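Local coordinates for xylose isomerase domain protein TIM barrel (Planctomyces limnophilus, PDB 3TVA) that binds a magnesium ion in a TIM barrel of the xylose isomerase-like family and probably acts as an isomerase, at residues 155-160 / 169-174; 99-104 / 141-146; 198-203 / 241-246. All coordinates share one frame; numbering follows the deposited sequence.

Contact 1 (155-160 / 169-174); sequences VHLETG and EFIEDV. With MG (magnesium ion), chain C.
Leu157 of strand 154-158 meets Phe170 and Ile171 of helix 164-174 in a small, wholly apolar contact that illustrates how a barrel strand divides its labour between two sides. Before Leu157, Val155 sends its side chain to Leu145 of helix 132-149, while a hydrogen bond links His156 ND1 and Ser209 OG. Leu157 itself points toward the helix. With CG anti to the carbonyl carbon (chi1 -60°) and the chain extended beyond it, CD1 reaches outward to lie at the edge of the Phe170 ring, in its plane, 4.0 Å from CE2. Leu157 CD1 also stands 4.2 Å from Ile171 CG1, so one carbon touches both helix residues. The two side chains Leu157 and Phe170 cross at about a right angle, and one face of the ring is covered within the helix by Val174 CG2. Next along the strand, Glu158 takes no part in the helix contact and binds magnesium through OE2 at 2.4 Å; its other oxygen, OE1, is hydrogen-bonded to Asn182, which should limit rotation of the carboxylate. Asp184, His211 and Glu259 complete the protein ligands. Thr159 then bonds through OG1 to the backbone N of Asp184. Strand 154-158 runs parallel between strands 118-121 and 179-183; strand 154-158, helix 164-174 and strand 179-183 form one beta-alpha-beta unit of the barrel, with helix 132-149 packed beside its helix.

Contact 2 (99-104 / 141-146); sequences SRVAEM and TQDLLT
Leu144 of helix 132-149 and the selenomethionine Met104 of helix 97-114 form the close half of this helix-helix contact. The leucine straddles the base of its partner with both branches: CD1 lies 3.8 Å from Met104 CB, and CD2 lies 3.9 Å from the same CB and 4.1 Å from CG. The touching part of Met104 is thus the root of its chain rather than its selenium end. Bends at chi2 and chi3 fold that end over, and the side chain goes on to touch Ile119 and Leu121 of strand 118-121. In Leu144, CG stands anti to the backbone N (chi1 175°), a torsion that turns both methyls onto Met104 CB. An alanine here would lack both methyl branches, which is likely to open a gap against Met104 CB and CG and let the selenomethionine chain shift. The other half of the contact is looser and partly exposed. There Val101 CG1 comes no nearer than 4.3 Å to Asp143 OD2, an oxygen that forms a salt bridge with Lys105, one residue beyond the first segment. No hydrogen bond joins the two segments, and the nearest CA pair, Val101 and Leu144, is 7.2 Å apart. Consecutive outer helices of a TIM barrel commonly pack in this manner: apolar side chains meet between the helices, Met104 here also touching the intervening strand 118-121, while charged groups gather toward the solvent.

Contact 3 (198-203 / 241-246); sequences EALRKV and EAYLTT
Two first torsions set up this contact: Leu200 and Tyr243 both carry CG anti to the backbone N (chi1 175° and 179°), and the end of each side chain is thereby brought to the seam between helices 196-203 and 240-249. Leu200 CD2 does the touching. It lies 4.0 Å from Tyr243 CD1, approaching the ring obliquely, and 3.8 Å from Thr246 CG2. Thr246 and Leu200 are covered by the opposite helix to a similar extent. Thr246 CG2, besides meeting Leu200, rests 4.0 Å from Arg201 CG and lies over one face of the guanidinium, toward its rim. The hydroxyl is used differently: Thr246 OG1 donates to Ala242 O at 2.7 Å, tilted 22° from the carbonyl plane and on the opposite face from Thr246 N, which bonds to the same oxygen. Thr246 OG1 also accepts from a water at 2.8 Å, and the water accepts from Arg201 NH2 at 2.9 Å, bridging the helices at their outer rim. Arg201 has a stronger partner in Glu249, through a salt bridge, while Tyr243 donates its OH to the backbone oxygen of the metal ligand His211. The nearly parallel course of the two short segments, with axes 10.6 Å apart, fits neighbouring outer helices of a TIM barrel: apolar and aromatic groups lie inward, near Phe183 of strand 179-183, and a water-linked polar seam lies outward.

In the fold
All three contacts belong to one barrel but sample different layers of it. Contact 1 joins a strand to its own helix, is fully buried and apolar across the interface, and shares its strand with the metal site. Contacts 2 and 3 join helix to helix in the outer layer, on opposite sides of the chain's centre. Contact 2 abuts contact 1, since helix 132-149 packs on helix 164-174 and leads into strand 154-158; contact 3 touches neither. Contact 2 is partly buried, with Asp143 paired to Lys105 just after its first segment, whereas contact 3 is largely buried, with an exposed arginine and a water bridge at its rim, yet reaches inward to the backbone of a magnesium ligand.

Contact 1 (155-160 / 169-174)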
ATOM      1  N   VAL A 155       7.723  -0.502  -8.701  1.00 17.89           N
ATOM      2  CA  VAL A 155       7.259  -1.281  -7.551  1.00 15.18           C
ATOM      3  C   VAL A 155       7.287  -0.401  -6.290  1.00 16.02           C
ATOM      4  O   VAL A 155       8.315   0.211  -5.970  1.00 16.17           O
ATOM      5  CB  VAL A 155       8.146  -2.510  -7.317  1.00 13.84           C
ATOM      6  CG1 VAL A 155       7.684  -3.278  -6.085  1.00 15.97           C
ATOM      7  CG2 VAL A 155       8.143  -3.410  -8.560  1.00 17.44           C
ATOM      8  N   HIS A 156       6.155  -0.327  -5.593  1.00 13.11           N
ATOM      9  CA  HIS A 156       6.031   0.481  -4.379  1.00 14.99           C
ATOM     10  C   HIS A 156       5.958  -0.433  -3.154  1.00 20.03           C
ATOM     11  O   HIS A 156       4.989  -1.199  -2.992  1.00 17.04           O
ATOM     12  CB  HIS A 156       4.754   1.334  -4.436  1.00 12.55           C
ATOM     13  CG  HIS A 156       4.708   2.313  -5.571  1.00  9.83           C
ATOM     14  ND1 HIS A 156       3.654   3.191  -5.748  1.00 14.79           N
ATOM     15  CD2 HIS A 156       5.575   2.563  -6.581  1.00 11.36           C
ATOM     16  CE1 HIS A 156       3.869   3.925  -6.827  1.00 12.03           C
ATOM     17  NE2 HIS A 156       5.030   3.565  -7.351  1.00 13.28           N
ATOM     18  N   LEU A 157       6.970  -0.366  -2.293  1.00 16.75           N
ATOM     19  CA  LEU A 157       6.969  -1.167  -1.066  1.00 14.77           C
ATOM     20  C   LEU A 157       6.014  -0.559  -0.068  1.00 16.58           C
ATOM     21  O   LEU A 157       6.096   0.626   0.255  1.00 18.63           O
ATOM     22  CB  LEU A 157       8.370  -1.231  -0.441  1.00 14.61           C
ATOM     23  CG  LEU A 157       9.440  -1.852  -1.328  1.00 17.16           C
ATOM     24  CD1 LEU A 157      10.841  -1.778  -0.694  1.00 19.77           C
ATOM     25  CD2 LEU A 157       9.059  -3.303  -1.649  1.00 16.31           C
ATOM     26  N   GLU A 158       5.094  -1.370   0.421  1.00 13.45           N
ATOM     27  CA  GLU A 158       4.174  -0.938   1.451  1.00 14.65           C
ATOM     28  C   GLU A 158       4.918  -0.832   2.796  1.00 18.69           C
ATOM     29  O   GLU A 158       5.757  -1.674   3.099  1.00 18.91           O
ATOM     30  CB  GLU A 158       3.045  -1.951   1.530  1.00 18.62           C
ATOM     31  CG  GLU A 158       2.185  -1.800   2.726  1.00 26.90           C
ATOM     32  CD  GLU A 158       1.234  -0.630   2.617  1.00 32.25           C
ATOM     33  OE1 GLU A 158       1.193   0.086   1.595  1.00 33.56           O
ATOM     34  OE2 GLU A 158       0.530  -0.434   3.597  1.00 36.06           O
ATOM     35  N   THR A 159       4.635   0.209   3.577  1.00 20.42           N
ATOM     36  CA  THR A 159       5.261   0.382   4.890  1.00 23.71           C
ATOM     37  C   THR A 159       5.028  -0.820   5.790  1.00 24.98           C
ATOM     38  O   THR A 159       3.879  -1.192   6.061  1.00 23.56           O
ATOM     39  CB  THR A 159       4.647   1.555   5.672  1.00 27.03           C
ATOM     40  OG1 THR A 159       4.676   2.737   4.885  1.00 22.46           O
ATOM     41  CG2 THR A 159       5.427   1.785   6.932  1.00 31.67           C
ATOM     42  N   GLY A 160       6.134  -1.384   6.272  1.00 28.31           N
ATOM     43  CA  GLY A 160       6.164  -2.618   7.042  1.00 30.34           C
ATOM     44  C   GLY A 160       6.503  -2.436   8.509  1.00 30.65           C
ATOM     45  O   GLY A 160       6.239  -1.393   9.119  1.00 30.38           O
ATOM     46  N   GLU A 169      18.102   1.353   4.160  1.00 19.53           N
ATOM     47  CA  GLU A 169      19.231   0.486   3.903  1.00 21.82           C
ATOM     48  C   GLU A 169      18.880  -0.552   2.812  1.00 18.70           C
ATOM     49  O   GLU A 169      19.676  -0.805   1.903  1.00 17.20           O
ATOM     50  CB  GLU A 169      19.642  -0.217   5.199  1.00 22.91           C
ATOM     51  CG  GLU A 169      20.943  -0.988   5.080  1.00 35.68           C
ATOM     52  CD  GLU A 169      21.240  -1.874   6.286  1.00 42.16           C
ATOM     53  OE1 GLU A 169      20.325  -2.122   7.108  1.00 45.61           O
ATOM     54  OE2 GLU A 169      22.398  -2.323   6.408  1.00 43.28           O
ATOM     55  N   PHE A 170      17.681  -1.125   2.897  1.00 14.74           N
ATOM     56  CA  PHE A 170      17.245  -2.150   1.941  1.00 17.21           C
ATOM     57  C   PHE A 170      17.100  -1.532   0.569  1.00 16.68           C
ATOM     58  O   PHE A 170      17.570  -2.085  -0.432  1.00 17.95           O
ATOM     59  CB  PHE A 170      15.910  -2.778   2.378  1.00 12.25           C
ATOM     60  CG  PHE A 170      15.374  -3.809   1.421  1.00 15.22           C
ATOM     61  CD1 PHE A 170      16.034  -5.018   1.239  1.00 15.57           C
ATOM     62  CD2 PHE A 170      14.190  -3.577   0.722  1.00 18.96           C
ATOM     63  CE1 PHE A 170      15.540  -5.988   0.364  1.00 17.80           C
ATOM     64  CE2 PHE A 170      13.683  -4.532  -0.153  1.00 17.99           C
ATOM     65  CZ  PHE A 170      14.360  -5.743  -0.337  1.00 20.90           C
ATOM     66  N   ILE A 171      16.435  -0.382   0.522  1.00 16.90           N
ATOM     67  CA  ILE A 171      16.217   0.309  -0.743  1.00 15.15           C
ATOM     68  C   ILE A 171      17.543   0.685  -1.388  1.00 15.73           C
ATOM     69  O   ILE A 171      17.715   0.570  -2.603  1.00 16.92           O
ATOM     70  CB  ILE A 171      15.341   1.561  -0.536  1.00 17.40           C
ATOM     71  CG1 ILE A 171      13.887   1.138  -0.262  1.00 17.51           C
ATOM     72  CG2 ILE A 171      15.442   2.512  -1.726  1.00 11.44           C
ATOM     73  CD1 ILE A 171      12.978   2.297   0.121  1.00 16.27           C
ATOM     74  N   GLU A 172      18.486   1.111  -0.560  0.50 17.93           N
ATOM     75  CA  GLU A 172      19.802   1.514  -1.037  0.50 20.92           C
ATOM     76  C   GLU A 172      20.610   0.312  -1.546  0.50 20.34           C
ATOM     77  O   GLU A 172      21.394   0.431  -2.489  0.50 21.07           O
ATOM     78  CB  GLU A 172      20.558   2.230   0.080  0.50 22.07           C
ATOM     79  CG  GLU A 172      20.861   3.669  -0.229  0.50 28.44           C
ATOM     80  CD  GLU A 172      20.205   4.665   0.712  0.50 30.12           C
ATOM     81  OE1 GLU A 172      20.926   5.233   1.565  0.50 31.17           O
ATOM     82  OE2 GLU A 172      18.985   4.903   0.578  0.50 26.62           O
ATOM     83  N   ASP A 173      20.425  -0.835  -0.904  1.00 17.00           N
ATOM     84  CA  ASP A 173      21.076  -2.072  -1.329  1.00 20.50           C
ATOM     85  C   ASP A 173      20.493  -2.611  -2.645  1.00 18.67           C
ATOM     86  O   ASP A 173      21.226  -3.110  -3.486  1.00 18.62           O
ATOM     87  CB  ASP A 173      20.981  -3.140  -0.232  1.00 22.65           C
ATOM     88  CG  ASP A 173      21.958  -2.889   0.907  1.00 28.04           C
ATOM     89  OD1 ASP A 173      22.941  -2.152   0.680  1.00 28.99           O
ATOM     90  OD2 ASP A 173      21.742  -3.417   2.025  1.00 27.14           O
ATOM     91  N   VAL A 174      19.176  -2.531  -2.808  1.00 17.89           N
ATOM     92  CA  VAL A 174      18.554  -2.958  -4.059  1.00 14.20           C
ATOM     93  C   VAL A 174      19.011  -2.036  -5.195  1.00 15.98           C
ATOM     94  O   VAL A 174      19.390  -2.495  -6.281  1.00 13.34           O
ATOM     95  CB  VAL A 174      17.017  -2.958  -3.945  1.00 15.37           C
ATOM     96  CG1 VAL A 174      16.379  -3.146  -5.315  1.00 14.19           C
ATOM     97  CG2 VAL A 174      16.553  -4.049  -2.968  1.00 14.02           C
TER
HETATM   98 MG    MG C 291      -1.783   0.315   3.502  1.00  7.92          MG

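Contact 2 (99-104 / 141-146)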
ATOM      1  N   SER A  99       6.725 -19.084  -5.384  0.57 18.10           N
ATOM      2  CA  SER A  99       5.343 -18.943  -5.835  0.57 18.55           C
ATOM      3  C   SER A  99       4.868 -17.488  -5.801  0.57 16.92           C
ATOM      4  O   SER A  99       4.139 -17.040  -6.687  0.57 16.77           O
ATOM      5  CB  SER A  99       4.408 -19.811  -4.990  0.57 18.65           C
ATOM      6  OG  SER A  99       3.068 -19.661  -5.427  0.57 20.84           O
ATOM      7  N   ARG A 100       5.279 -16.746  -4.782  1.00 14.46           N
ATOM      8  CA  ARG A 100       4.834 -15.364  -4.661  1.00 17.32           C
ATOM      9  C   ARG A 100       5.588 -14.434  -5.597  1.00 18.19           C
ATOM     10  O   ARG A 100       5.026 -13.462  -6.104  1.00 20.16           O
ATOM     11  CB  ARG A 100       4.896 -14.912  -3.200  1.00 16.90           C
ATOM     12  CG  ARG A 100       3.894 -15.693  -2.346  1.00 13.25           C
ATOM     13  CD  ARG A 100       3.925 -15.276  -0.882  1.00 13.34           C
ATOM     14  NE  ARG A 100       2.991 -16.071  -0.087  1.00 16.94           N
ATOM     15  CZ  ARG A 100       2.918 -16.016   1.241  1.00 20.00           C
ATOM     16  NH1 ARG A 100       3.737 -15.207   1.915  1.00 15.27           N
ATOM     17  NH2 ARG A 100       2.040 -16.768   1.891  1.00 17.71           N
ATOM     18  N   VAL A 101       6.859 -14.734  -5.837  1.00 13.72           N
ATOM     19  CA  VAL A 101       7.617 -14.008  -6.844  1.00 15.81           C
ATOM     20  C   VAL A 101       6.952 -14.163  -8.221  1.00 18.36           C
ATOM     21  O   VAL A 101       6.747 -13.170  -8.934  1.00 15.92           O
ATOM     22  CB  VAL A 101       9.083 -14.490  -6.885  1.00 18.65           C
ATOM     23  CG1 VAL A 101       9.836 -13.921  -8.109  1.00 18.74           C
ATOM     24  CG2 VAL A 101       9.778 -14.102  -5.600  1.00 17.71           C
ATOM     25  N   ALA A 102       6.618 -15.403  -8.591  1.00 14.39           N
ATOM     26  CA  ALA A 102       5.939 -15.674  -9.862  1.00 16.68           C
ATOM     27  C   ALA A 102       4.555 -15.001  -9.922  1.00 19.00           C
ATOM     28  O   ALA A 102       4.151 -14.469 -10.960  1.00 19.84           O
ATOM     29  CB  ALA A 102       5.811 -17.209 -10.119  1.00 15.75           C
ATOM     30  N   GLU A 103       3.840 -15.009  -8.806  1.00 16.28           N
ATOM     31  CA  GLU A 103       2.570 -14.297  -8.733  1.00 21.52           C
ATOM     32  C   GLU A 103       2.731 -12.790  -8.923  1.00 20.83           C
ATOM     33  O   GLU A 103       1.909 -12.174  -9.601  1.00 19.58           O
ATOM     34  CB  GLU A 103       1.852 -14.561  -7.413  1.00 24.82           C
ATOM     35  CG  GLU A 103       1.057 -15.827  -7.387  1.00 33.84           C
ATOM     36  CD  GLU A 103      -0.072 -15.753  -6.376  1.00 41.99           C
ATOM     37  OE1 GLU A 103       0.026 -16.437  -5.336  1.00 40.79           O
ATOM     38  OE2 GLU A 103      -1.049 -15.002  -6.615  1.00 46.32           O
HETATM   39  N   MSE A 104       3.766 -12.191  -8.329  1.00 19.52           N
HETATM   40  CA  MSE A 104       3.979 -10.737  -8.478  1.00 17.37           C
HETATM   41  C   MSE A 104       4.276 -10.405  -9.939  1.00 17.86           C
HETATM   42  O   MSE A 104       3.888  -9.345 -10.448  1.00 20.19           O
HETATM   43  CB  MSE A 104       5.140 -10.225  -7.601  1.00 19.77           C
HETATM   44  CG  MSE A 104       4.772  -9.855  -6.177  1.00 24.47           C
HETATM   45 SE   MSE A 104       3.305  -8.563  -6.032  0.59 19.76          SE
HETATM   46  CE  MSE A 104       4.064  -7.090  -6.974  1.00 31.63           C
ATOM     47  N   THR A 141      14.137  -9.264  -5.290  1.00 19.57           N
ATOM     48  CA  THR A 141      13.552  -7.930  -5.443  1.00 18.53           C
ATOM     49  C   THR A 141      14.042  -7.290  -6.740  1.00 17.75           C
ATOM     50  O   THR A 141      13.243  -6.759  -7.517  1.00 18.32           O
ATOM     51  CB  THR A 141      13.819  -7.023  -4.199  1.00 20.19           C
ATOM     52  OG1 THR A 141      13.337  -7.689  -3.027  1.00 19.50           O
ATOM     53  CG2 THR A 141      13.086  -5.677  -4.309  1.00 15.61           C
ATOM     54  N   GLN A 142      15.351  -7.364  -6.980  1.00 19.06           N
ATOM     55  CA  GLN A 142      15.958  -6.885  -8.227  1.00 20.51           C
ATOM     56  C   GLN A 142      15.354  -7.581  -9.440  1.00 22.80           C
ATOM     57  O   GLN A 142      15.051  -6.957 -10.469  1.00 23.32           O
ATOM     58  CB  GLN A 142      17.491  -7.065  -8.181  1.00 18.35           C
ATOM     59  CG  GLN A 142      18.138  -6.114  -7.174  1.00 22.41           C
ATOM     60  CD  GLN A 142      19.628  -6.338  -6.972  1.00 29.75           C
ATOM     61  OE1 GLN A 142      20.116  -7.467  -7.038  1.00 30.95           O
ATOM     62  NE2 GLN A 142      20.356  -5.254  -6.690  1.00 24.41           N
ATOM     63  N   ASP A 143      15.153  -8.884  -9.304  1.00 23.23           N
ATOM     64  CA  ASP A 143      14.549  -9.678 -10.360  1.00 22.50           C
ATOM     65  C   ASP A 143      13.122  -9.212 -10.678  1.00 24.13           C
ATOM     66  O   ASP A 143      12.750  -9.060 -11.844  1.00 23.90           O
ATOM     67  CB  ASP A 143      14.560 -11.151  -9.937  1.00 34.55           C
ATOM     68  CG  ASP A 143      13.965 -12.067 -10.980  1.00 47.39           C
ATOM     69  OD1 ASP A 143      14.324 -11.938 -12.171  1.00 54.34           O
ATOM     70  OD2 ASP A 143      13.137 -12.924 -10.605  1.00 51.71           O
ATOM     71  N   LEU A 144      12.316  -8.989  -9.643  1.00 20.32           N
ATOM     72  CA  LEU A 144      10.975  -8.452  -9.852  1.00 20.23           C
ATOM     73  C   LEU A 144      11.021  -7.044 -10.466  1.00 19.83           C
ATOM     74  O   LEU A 144      10.193  -6.697 -11.318  1.00 19.24           O
ATOM     75  CB  LEU A 144      10.208  -8.433  -8.531  1.00 25.10           C
ATOM     76  CG  LEU A 144       8.813  -7.800  -8.526  1.00 32.46           C
ATOM     77  CD1 LEU A 144       7.853  -8.483  -9.533  1.00 27.39           C
ATOM     78  CD2 LEU A 144       8.246  -7.845  -7.101  1.00 33.44           C
ATOM     79  N   LEU A 145      11.986  -6.232 -10.033  1.00 14.33           N
ATOM     80  CA  LEU A 145      12.117  -4.869 -10.555  1.00 16.66           C
ATOM     81  C   LEU A 145      12.461  -4.845 -12.042  1.00 12.52           C
ATOM     82  O   LEU A 145      11.985  -3.985 -12.787  1.00 17.28           O
ATOM     83  CB  LEU A 145      13.154  -4.085  -9.745  1.00 11.88           C
ATOM     84  CG  LEU A 145      12.549  -3.668  -8.400  1.00 15.92           C
ATOM     85  CD1 LEU A 145      13.650  -3.447  -7.393  1.00 11.29           C
ATOM     86  CD2 LEU A 145      11.689  -2.406  -8.566  1.00 14.35           C
ATOM     87  N   THR A 146      13.260  -5.805 -12.480  1.00 14.68           N
ATOM     88  CA  THR A 146      13.597  -5.922 -13.907  1.00 13.93           C
ATOM     89  C   THR A 146      12.336  -6.243 -14.712  1.00 16.45           C
ATOM     90  O   THR A 146      12.101  -5.670 -15.783  1.00 18.15           O
ATOM     91  CB  THR A 146      14.654  -7.019 -14.128  1.00 18.36           C
ATOM     92  OG1 THR A 146      15.875  -6.610 -13.510  1.00 20.07           O
ATOM     93  CG2 THR A 146      14.905  -7.318 -15.656  1.00 12.70           C
TER

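Contact 3 (198-203 / 241-246)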
ATOM      1  N   GLU A 198       7.888  11.218  11.508  1.00 18.48           N
ATOM      2  CA  GLU A 198       9.354  11.217  11.447  1.00 22.68           C
ATOM      3  C   GLU A 198       9.890  10.245  10.388  1.00 21.33           C
ATOM      4  O   GLU A 198      10.868  10.538   9.706  1.00 18.15           O
ATOM      5  CB  GLU A 198       9.961  10.880  12.806  1.00 28.89           C
ATOM      6  CG  GLU A 198       9.685  11.934  13.871  1.00 38.43           C
ATOM      7  CD  GLU A 198      10.031  11.466  15.280  1.00 50.41           C
ATOM      8  OE1 GLU A 198      10.829  10.509  15.422  1.00 54.45           O
ATOM      9  OE2 GLU A 198       9.499  12.058  16.249  1.00 52.82           O
ATOM     10  N   ALA A 199       9.259   9.084  10.260  1.00 19.45           N
ATOM     11  CA  ALA A 199       9.700   8.109   9.273  1.00 19.65           C
ATOM     12  C   ALA A 199       9.467   8.645   7.863  1.00 19.74           C
ATOM     13  O   ALA A 199      10.306   8.476   6.996  1.00 21.32           O
ATOM     14  CB  ALA A 199       8.986   6.766   9.454  1.00 12.74           C
ATOM     15  N   LEU A 200       8.315   9.272   7.649  1.00 14.50           N
ATOM     16  CA  LEU A 200       7.998   9.898   6.371  1.00 16.22           C
ATOM     17  C   LEU A 200       9.071  10.899   5.936  1.00 17.54           C
ATOM     18  O   LEU A 200       9.475  10.900   4.775  1.00 17.39           O
ATOM     19  CB  LEU A 200       6.651  10.615   6.456  1.00 17.51           C
ATOM     20  CG  LEU A 200       6.264  11.417   5.211  1.00 17.94           C
ATOM     21  CD1 LEU A 200       6.140  10.500   3.978  1.00 16.86           C
ATOM     22  CD2 LEU A 200       4.961  12.180   5.468  1.00 15.19           C
ATOM     23  N   ARG A 201       9.512  11.764   6.854  1.00 17.98           N
ATOM     24  CA  ARG A 201      10.576  12.711   6.540  1.00 14.72           C
ATOM     25  C   ARG A 201      11.844  11.981   6.107  1.00 17.34           C
ATOM     26  O   ARG A 201      12.517  12.401   5.178  1.00 19.99           O
ATOM     27  CB  ARG A 201      10.913  13.596   7.733  1.00 16.57           C
ATOM     28  CG  ARG A 201       9.835  14.603   8.125  1.00 20.53           C
ATOM     29  CD  ARG A 201      10.395  15.579   9.155  1.00 25.79           C
ATOM     30  NE  ARG A 201       9.512  16.728   9.278  1.00 35.23           N
ATOM     31  CZ  ARG A 201       9.569  17.787   8.481  1.00 32.35           C
ATOM     32  NH1 ARG A 201      10.490  17.854   7.535  1.00 33.43           N
ATOM     33  NH2 ARG A 201       8.709  18.776   8.642  1.00 33.63           N
ATOM     34  N   LYS A 202      12.178  10.894   6.795  1.00 19.77           N
ATOM     35  CA  LYS A 202      13.408  10.170   6.497  1.00 21.67           C
ATOM     36  C   LYS A 202      13.371   9.521   5.117  1.00 19.30           C
ATOM     37  O   LYS A 202      14.392   9.457   4.435  1.00 21.50           O
ATOM     38  CB  LYS A 202      13.664   9.091   7.551  1.00 28.90           C
ATOM     39  CG  LYS A 202      14.319   9.596   8.819  1.00 37.49           C
ATOM     40  CD  LYS A 202      14.503   8.454   9.810  1.00 44.33           C
ATOM     41  CE  LYS A 202      15.396   8.848  10.975  1.00 52.07           C
ATOM     42  NZ  LYS A 202      15.451   7.775  12.014  1.00 56.07           N
ATOM     43  N   VAL A 203      12.210   8.994   4.731  1.00 14.37           N
ATOM     44  CA  VAL A 203      12.097   8.238   3.477  1.00 16.93           C
ATOM     45  C   VAL A 203      11.586   9.039   2.281  1.00 15.92           C
ATOM     46  O   VAL A 203      11.297   8.462   1.229  1.00 15.19           O
ATOM     47  CB  VAL A 203      11.327   6.904   3.639  1.00 17.05           C
ATOM     48  CG1 VAL A 203      11.978   6.061   4.738  1.00 16.97           C
ATOM     49  CG2 VAL A 203       9.833   7.146   3.916  1.00 11.01           C
ATOM     50  N   GLU A 241      -3.645  16.038   9.962  1.00 24.38           N
ATOM     51  CA  GLU A 241      -3.147  17.344   9.542  1.00 24.06           C
ATOM     52  C   GLU A 241      -1.613  17.374   9.539  1.00 20.33           C
ATOM     53  O   GLU A 241      -0.996  17.905   8.611  1.00 23.35           O
ATOM     54  CB  GLU A 241      -3.741  18.491  10.385  1.00 25.47           C
ATOM     55  CG  GLU A 241      -3.254  19.836   9.919  1.00 32.61           C
ATOM     56  CD  GLU A 241      -4.243  20.955  10.172  1.00 44.94           C
ATOM     57  OE1 GLU A 241      -4.061  22.036   9.563  1.00 42.50           O
ATOM     58  OE2 GLU A 241      -5.189  20.763  10.975  1.00 52.17           O
ATOM     59  N   ALA A 242      -0.997  16.775  10.558  1.00 20.60           N
ATOM     60  CA  ALA A 242       0.464  16.654  10.598  1.00 22.14           C
ATOM     61  C   ALA A 242       1.022  15.854   9.408  1.00 23.73           C
ATOM     62  O   ALA A 242       2.042  16.216   8.816  1.00 21.35           O
ATOM     63  CB  ALA A 242       0.907  16.033  11.923  1.00 21.89           C
ATOM     64  N   TYR A 243       0.332  14.771   9.060  1.00 20.04           N
ATOM     65  CA  TYR A 243       0.722  13.900   7.956  1.00 18.85           C
ATOM     66  C   TYR A 243       0.626  14.627   6.608  1.00 19.77           C
ATOM     67  O   TYR A 243       1.581  14.639   5.834  1.00 19.03           O
ATOM     68  CB  TYR A 243      -0.199  12.671   7.971  1.00 18.43           C
ATOM     69  CG  TYR A 243      -0.006  11.624   6.886  1.00 20.96           C
ATOM     70  CD1 TYR A 243       1.256  11.179   6.523  1.00 18.74           C
ATOM     71  CD2 TYR A 243      -1.110  11.040   6.265  1.00 23.25           C
ATOM     72  CE1 TYR A 243       1.417  10.197   5.540  1.00 22.26           C
ATOM     73  CE2 TYR A 243      -0.962  10.062   5.286  1.00 22.48           C
ATOM     74  CZ  TYR A 243       0.306   9.639   4.933  1.00 23.92           C
ATOM     75  OH  TYR A 243       0.459   8.646   3.973  1.00 22.98           O
ATOM     76  N   LEU A 244      -0.534  15.226   6.334  1.00 17.46           N
ATOM     77  CA  LEU A 244      -0.743  15.947   5.085  1.00 16.40           C
ATOM     78  C   LEU A 244       0.149  17.192   4.928  1.00 20.58           C
ATOM     79  O   LEU A 244       0.624  17.469   3.830  1.00 19.39           O
ATOM     80  CB  LEU A 244      -2.209  16.314   4.897  1.00 18.46           C
ATOM     81  CG  LEU A 244      -3.043  15.325   4.069  1.00 25.98           C
ATOM     82  CD1 LEU A 244      -2.968  13.955   4.664  1.00 22.16           C
ATOM     83  CD2 LEU A 244      -4.512  15.781   3.944  1.00 24.97           C
ATOM     84  N   THR A 245       0.370  17.921   6.018  0.61 20.05           N
ATOM     85  CA  THR A 245       1.193  19.117   5.945  0.61 19.24           C
ATOM     86  C   THR A 245       2.647  18.721   5.670  0.61 19.85           C
ATOM     87  O   THR A 245       3.352  19.404   4.936  0.61 20.20           O
ATOM     88  CB  THR A 245       1.065  19.981   7.225  0.61 17.81           C
ATOM     89  OG1 THR A 245      -0.323  20.102   7.591  0.61 19.97           O
ATOM     90  CG2 THR A 245       1.629  21.356   6.996  0.61 16.68           C
ATOM     91  N   THR A 246       3.080  17.597   6.235  1.00 14.69           N
ATOM     92  CA  THR A 246       4.415  17.066   5.957  1.00 17.76           C
ATOM     93  C   THR A 246       4.533  16.542   4.512  1.00 18.57           C
ATOM     94  O   THR A 246       5.542  16.772   3.843  1.00 18.82           O
ATOM     95  CB  THR A 246       4.820  15.963   6.954  1.00 18.60           C
ATOM     96  OG1 THR A 246       4.727  16.472   8.287  1.00 20.37           O
ATOM     97  CG2 THR A 246       6.240  15.503   6.696  1.00 15.89           C
TER
HETATM   98  O   HOH W   1       6.656  17.383  10.085  1.00 19.93           O